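Local coordinates for protein elongation factor G (Thermus thermophilus, PDB 2DY1) that binds GTP with a magnesium ion and probably acts as a GTPase in the elongation stage of protein synthesis, at residues 129-134 against 247-253; 157-161 against 172-176. One frame throughout, in Å; residues are numbered along the deposited sequence.

Both contacts belong to the large mixed sheet of the GTP-binding domain, and their centres lie about 10 Å apart. Strand 248-252 is the bridge between them: it pairs in parallel with 129-134 in contact 1 and, along its other edge, with strand 156-165, which in turn pairs antiparallel with 168-174 in contact 2. Along the chain, 129-134 comes first, the hairpin of contact 2 follows, and 247-253 returns last to slot in between. Leu157 probably bonds through its backbone to Tyr248 and Val250, tying the two contacts together. Contact 1 thus lies in the nucleotide-binding core, whereas contact 2 begins the antiparallel extension of that sheet, farther from the GTP.

Contact 1 (129-134 against 247-253); sequences RMVVVT and LYPVALA
Arg129 and Tyr248 run side by side at the start of the two strands, pointing the same way. Ring carbon CE2 of Tyr248 sits 3.5 Å above the centre of the Arg129 guanidinium, but the planes are turned 51° apart, so the pair is a tilted overlap and no flat stack. Bends at chi2 and chi3 bring the arginine's end back toward the ring. A water bridges Arg129 NH2 and Tyr248 OH, lying in the ring plane at the edge, while NH1 makes a salt bridge with Glu123 and NE bonds to Leu127 O; Trp119 makes a cation-pi contact with Arg129 and meets the Tyr248 ring edge-to-face. One residue on, Met130 crosses Pro249 at about a right angle, its CE 4.1 Å from Pro249 CB. From here on the backbones form a parallel ladder of the P-loop GTPase core sheet, four hydrogen bonds running from Val131 N to Pro249 O (2.8 Å, N-H...O 172°) through to Ala253 N on Val133 O (3.1 Å). Side chains then alternate. Val131, Val133, Val250 and Leu252 share one face, where helix 142-153 lies on all but Val131; there Val133 CG2 meets Val250 CG1 at 3.9 Å and Val133 CB meets Leu252 CD1 at 4.1 Å. Val132 and Ala251 occupy the opposite face, where helix 261-271 packs on Met130 and Ala251. Val132 has CG2 anti to its amide nitrogen (CG1 at chi1 55°), which sets CG2 3.8 Å from Ala253 CB. Thr134 ends its strand with its side chain about 4 Å from the bound GTP, OG1 bonded to Ser20 O.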
loop_
_atom_site.group_PDB
_atom_site.type_symbol
_atom_site.label_atom_id
_atom_site.label_comp_id
_atom_site.label_asym_id
_atom_site.label_seq_id
_atom_site.Cartn_x
_atom_site.Cartn_y
_atom_site.Cartn_z
ATOM N N ARG A 129 -11.256 -4.487 -17.219
ATOM C CA ARG A 129 -11.780 -5.077 -15.995
ATOM C C ARG A 129 -12.972 -5.976 -16.301
ATOM O O ARG A 129 -13.776 -5.687 -17.194
ATOM C CB ARG A 129 -12.236 -3.989 -15.014
ATOM C CG ARG A 129 -11.129 -3.396 -14.130
ATOM C CD ARG A 129 -11.310 -1.890 -14.029
ATOM N NE ARG A 129 -10.915 -1.304 -15.314
ATOM C CZ ARG A 129 -11.369 -0.151 -15.784
ATOM N NH1 ARG A 129 -12.245 0.562 -15.081
ATOM N NH2 ARG A 129 -10.953 0.279 -16.968
ATOM N N MET A 130 -13.046 -7.092 -15.584
ATOM C CA MET A 130 -14.156 -8.045 -15.685
ATOM C C MET A 130 -14.536 -8.277 -14.224
ATOM O O MET A 130 -13.682 -8.188 -13.355
ATOM C CB MET A 130 -13.682 -9.359 -16.336
ATOM C CG MET A 130 -14.540 -10.584 -16.120
ATOM S SD MET A 130 -13.695 -12.037 -16.866
ATOM C CE MET A 130 -13.895 -11.577 -18.569
ATOM N N VAL A 131 -15.815 -8.524 -13.954
ATOM C CA VAL A 131 -16.284 -8.774 -12.588
ATOM C C VAL A 131 -16.712 -10.217 -12.479
ATOM O O VAL A 131 -17.302 -10.755 -13.416
ATOM C CB VAL A 131 -17.553 -7.927 -12.279
ATOM C CG1 VAL A 131 -18.179 -8.343 -10.938
ATOM C CG2 VAL A 131 -17.197 -6.443 -12.249
ATOM N N VAL A 132 -16.408 -10.859 -11.352
ATOM C CA VAL A 132 -16.912 -12.213 -11.119
ATOM C C VAL A 132 -17.689 -12.148 -9.805
ATOM O O VAL A 132 -17.170 -11.725 -8.775
ATOM C CB VAL A 132 -15.788 -13.320 -11.089
ATOM C CG1 VAL A 132 -14.707 -13.009 -10.078
ATOM C CG2 VAL A 132 -16.431 -14.681 -10.805
ATOM N N VAL A 133 -18.963 -12.528 -9.866
ATOM C CA VAL A 133 -19.831 -12.492 -8.691
ATOM C C VAL A 133 -19.813 -13.833 -7.996
ATOM O O VAL A 133 -20.182 -14.871 -8.569
ATOM C CB VAL A 133 -21.270 -12.142 -9.097
ATOM C CG1 VAL A 133 -22.174 -12.192 -7.851
ATOM C CG2 VAL A 133 -21.297 -10.756 -9.740
ATOM N N THR A 134 -19.364 -13.786 -6.746
ATOM C CA THR A 134 -19.241 -14.969 -5.897
ATOM C C THR A 134 -20.297 -14.992 -4.801
ATOM O O THR A 134 -21.045 -14.041 -4.629
ATOM C CB THR A 134 -17.901 -14.950 -5.178
ATOM O OG1 THR A 134 -17.831 -13.747 -4.387
ATOM C CG2 THR A 134 -16.748 -14.980 -6.200
ATOM N N LEU A 247 -16.311 -1.828 -21.916
ATOM C CA LEU A 247 -17.333 -2.739 -21.409
ATOM C C LEU A 247 -16.665 -3.595 -20.345
ATOM O O LEU A 247 -15.511 -3.975 -20.496
ATOM C CB LEU A 247 -17.884 -3.639 -22.505
ATOM C CG LEU A 247 -18.784 -2.995 -23.584
ATOM C CD1 LEU A 247 -19.191 -4.073 -24.587
ATOM C CD2 LEU A 247 -20.006 -2.345 -22.935
ATOM N N TYR A 248 -17.412 -3.911 -19.295
ATOM C CA TYR A 248 -16.894 -4.723 -18.196
ATOM C C TYR A 248 -17.772 -5.972 -18.079
ATOM O O TYR A 248 -18.854 -5.915 -17.503
ATOM C CB TYR A 248 -16.966 -3.926 -16.893
ATOM C CG TYR A 248 -16.294 -2.565 -16.971
ATOM C CD1 TYR A 248 -16.978 -1.413 -16.587
ATOM C CD2 TYR A 248 -14.981 -2.435 -17.438
ATOM C CE1 TYR A 248 -16.384 -0.156 -16.668
ATOM C CE2 TYR A 248 -14.382 -1.184 -17.523
ATOM C CZ TYR A 248 -15.095 -0.050 -17.137
ATOM O OH TYR A 248 -14.498 1.191 -17.233
ATOM N N PRO A 249 -17.316 -7.114 -18.608
ATOM C CA PRO A 249 -18.137 -8.329 -18.516
ATOM C C PRO A 249 -18.380 -8.721 -17.066
ATOM O O PRO A 249 -17.491 -8.549 -16.233
ATOM C CB PRO A 249 -17.296 -9.389 -19.214
ATOM C CG PRO A 249 -16.363 -8.600 -20.112
ATOM C CD PRO A 249 -16.030 -7.384 -19.278
ATOM N N VAL A 250 -19.581 -9.235 -16.781
ATOM C CA VAL A 250 -19.911 -9.690 -15.433
ATOM C C VAL A 250 -20.240 -11.177 -15.520
ATOM O O VAL A 250 -21.191 -11.593 -16.198
ATOM C CB VAL A 250 -21.141 -8.942 -14.860
ATOM C CG1 VAL A 250 -21.443 -9.433 -13.432
ATOM C CG2 VAL A 250 -20.890 -7.451 -14.851
ATOM N N ALA A 251 -19.437 -11.979 -14.833
ATOM C CA ALA A 251 -19.601 -13.417 -14.812
ATOM C C ALA A 251 -20.039 -13.854 -13.416
ATOM O O ALA A 251 -19.901 -13.113 -12.447
ATOM C CB ALA A 251 -18.276 -14.100 -15.175
ATOM N N LEU A 252 -20.581 -15.058 -13.353
ATOM C CA LEU A 252 -21.032 -15.632 -12.097
ATOM C C LEU A 252 -20.274 -16.934 -11.875
ATOM O O LEU A 252 -20.305 -17.826 -12.732
ATOM C CB LEU A 252 -22.545 -15.901 -12.214
ATOM C CG LEU A 252 -23.427 -16.436 -11.097
ATOM C CD1 LEU A 252 -23.336 -15.581 -9.839
ATOM C CD2 LEU A 252 -24.863 -16.434 -11.643
ATOM N N ALA A 253 -19.593 -17.061 -10.731
ATOM C CA ALA A 253 -18.867 -18.299 -10.444
ATOM C C ALA A 253 -18.599 -18.387 -8.951
ATOM O O ALA A 253 -18.492 -17.368 -8.276
ATOM C CB ALA A 253 -17.528 -18.345 -11.218
HETATM O O HOH W 1 -12.692 -3.509 -19.761
HETATM O O HOH W 2 -12.276 2.282 -18.567
#

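Contact 2 (157-161 against 172-176)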
loop_
_atom_site.group_PDB
_atom_site.type_symbol
_atom_site.label_atom_id
_atom_site.label_comp_id
_atom_site.label_asym_id
_atom_site.label_seq_id
_atom_site.Cartn_x
_atom_site.Cartn_y
_atom_site.Cartn_z
ATOM N N LEU A 157 -21.439 -5.521 -18.567
ATOM C CA LEU A 157 -22.034 -6.337 -19.610
ATOM C C LEU A 157 -22.322 -7.715 -19.016
ATOM O O LEU A 157 -21.425 -8.538 -18.874
ATOM C CB LEU A 157 -21.057 -6.463 -20.779
ATOM C CG LEU A 157 -21.620 -7.079 -22.059
ATOM C CD1 LEU A 157 -22.427 -6.028 -22.813
ATOM C CD2 LEU A 157 -20.497 -7.577 -22.925
ATOM N N PRO A 158 -23.584 -7.982 -18.663
ATOM C CA PRO A 158 -23.907 -9.294 -18.085
ATOM C C PRO A 158 -23.705 -10.445 -19.059
ATOM O O PRO A 158 -24.326 -10.494 -20.109
ATOM C CB PRO A 158 -25.380 -9.154 -17.681
ATOM C CG PRO A 158 -25.550 -7.656 -17.497
ATOM C CD PRO A 158 -24.745 -7.082 -18.640
ATOM N N ILE A 159 -22.827 -11.373 -18.716
ATOM C CA ILE A 159 -22.585 -12.541 -19.545
ATOM C C ILE A 159 -23.456 -13.672 -19.024
ATOM O O ILE A 159 -24.022 -14.452 -19.792
ATOM C CB ILE A 159 -21.099 -13.001 -19.459
ATOM C CG1 ILE A 159 -20.179 -11.880 -19.951
ATOM C CG2 ILE A 159 -20.896 -14.306 -20.219
ATOM C CD1 ILE A 159 -20.505 -11.374 -21.340
ATOM N N ASP A 160 -23.560 -13.754 -17.700
ATOM C CA ASP A 160 -24.316 -14.828 -17.064
ATOM C C ASP A 160 -25.449 -14.297 -16.215
ATOM O O ASP A 160 -25.362 -13.191 -15.670
ATOM C CB ASP A 160 -23.437 -15.598 -16.062
ATOM C CG ASP A 160 -22.232 -16.242 -16.696
ATOM O OD1 ASP A 160 -22.415 -16.928 -17.723
ATOM O OD2 ASP A 160 -21.108 -16.084 -16.144
ATOM N N LEU A 161 -26.482 -15.130 -16.103
ATOM C CA LEU A 161 -27.599 -14.896 -15.189
ATOM C C LEU A 161 -27.657 -16.207 -14.387
ATOM O O LEU A 161 -27.212 -17.253 -14.839
ATOM C CB LEU A 161 -28.912 -14.660 -15.931
ATOM C CG LEU A 161 -28.961 -13.353 -16.715
ATOM C CD1 LEU A 161 -30.318 -13.288 -17.418
ATOM C CD2 LEU A 161 -28.755 -12.138 -15.818
ATOM N N LEU A 172 -25.807 -21.664 -14.363
ATOM C CA LEU A 172 -25.701 -20.462 -15.163
ATOM C C LEU A 172 -26.556 -20.471 -16.405
ATOM O O LEU A 172 -26.791 -21.522 -17.007
ATOM C CB LEU A 172 -24.254 -20.301 -15.674
ATOM C CG LEU A 172 -23.078 -20.313 -14.706
ATOM C CD1 LEU A 172 -21.788 -20.069 -15.476
ATOM C CD2 LEU A 172 -23.298 -19.226 -13.665
ATOM N N ILE A 173 -27.021 -19.285 -16.764
ATOM C CA ILE A 173 -27.740 -19.078 -18.016
ATOM C C ILE A 173 -26.785 -18.160 -18.769
ATOM O O ILE A 173 -26.507 -17.028 -18.337
ATOM C CB ILE A 173 -29.087 -18.354 -17.821
ATOM C CG1 ILE A 173 -30.046 -19.237 -17.029
ATOM C CG2 ILE A 173 -29.715 -18.036 -19.199
ATOM C CD1 ILE A 173 -31.317 -18.524 -16.617
ATOM N N ASP A 174 -26.252 -18.659 -19.878
ATOM C CA ASP A 174 -25.319 -17.885 -20.684
ATOM C C ASP A 174 -26.204 -17.046 -21.599
ATOM O O ASP A 174 -26.804 -17.570 -22.533
ATOM C CB ASP A 174 -24.430 -18.845 -21.474
ATOM C CG ASP A 174 -23.493 -18.122 -22.399
ATOM O OD1 ASP A 174 -23.992 -17.620 -23.423
ATOM O OD2 ASP A 174 -22.276 -18.041 -22.098
ATOM N N VAL A 175 -26.306 -15.753 -21.288
ATOM C CA VAL A 175 -27.199 -14.836 -22.006
ATOM C C VAL A 175 -27.056 -14.848 -23.510
ATOM O O VAL A 175 -28.045 -14.963 -24.241
ATOM C CB VAL A 175 -27.007 -13.379 -21.510
ATOM C CG1 VAL A 175 -27.921 -12.442 -22.256
ATOM C CG2 VAL A 175 -27.278 -13.301 -20.023
ATOM N N PHE A 176 -25.823 -14.718 -23.968
ATOM C CA PHE A 176 -25.542 -14.680 -25.399
ATOM C C PHE A 176 -26.089 -15.861 -26.204
ATOM O O PHE A 176 -26.731 -15.662 -27.246
ATOM C CB PHE A 176 -24.032 -14.598 -25.625
ATOM C CG PHE A 176 -23.641 -14.405 -27.067
ATOM C CD1 PHE A 176 -23.482 -13.127 -27.593
ATOM C CD2 PHE A 176 -23.421 -15.500 -27.895
ATOM C CE1 PHE A 176 -23.104 -12.945 -28.927
ATOM C CE2 PHE A 176 -23.044 -15.330 -29.231
ATOM C CZ PHE A 176 -22.885 -14.050 -29.746
#
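Segments 157-161 and 172-176 run antiparallel, with Leu161 and Ile173 as a hydrogen-bonded pair and Asp160 and Asp174 as the non-hydrogen-bonded pair beside it. Leu161 N donates a hydrogen bond to Ile173 O at 2.9 Å, in the carbonyl plane, and Ile173 N returns a bond to Leu161 O at 2.8 Å. A third bond, Val175 N to Ile159 O (3.0 Å, N-H...O 152°), carries the pairing past the last strand residue of 172-176. Val175 points at the partner segment. Its CG2, anti to the carbonyl carbon with CG1 anti to the nitrogen (chi1 180°), lies 3.7 Å from Leu161 CG, the two side chains meeting at a slant. Leu161 and Ile173 share one face, their CB atoms 4.2 Å apart; helix 198-213 packs on these two and Val175, and helix 142-153 also on Leu161. Asp160 and Asp174 share the other face. The carboxylate of Asp160 rests against Leu172, whose CD1 is 3.9 Å from Asp160 OD1, while OD2 accepts the amide of Leu252 on the adjacent strand 248-252. Asp160 OD1 and Asp174 OD2 are 4.5 Å apart, a proximity of like charges that might raise the proton affinity of either group; Asp174 OD1 takes the amide of His177. With an alanine in place of Asp160, the Leu252 amide would probably lose its acceptor and a gap would be likely to open beside Leu172 CD1. The pairing is that of a beta hairpin, strands 156-165 and 168-174, by which the mostly parallel core sheet of the GTP-binding domain continues into antiparallel strands.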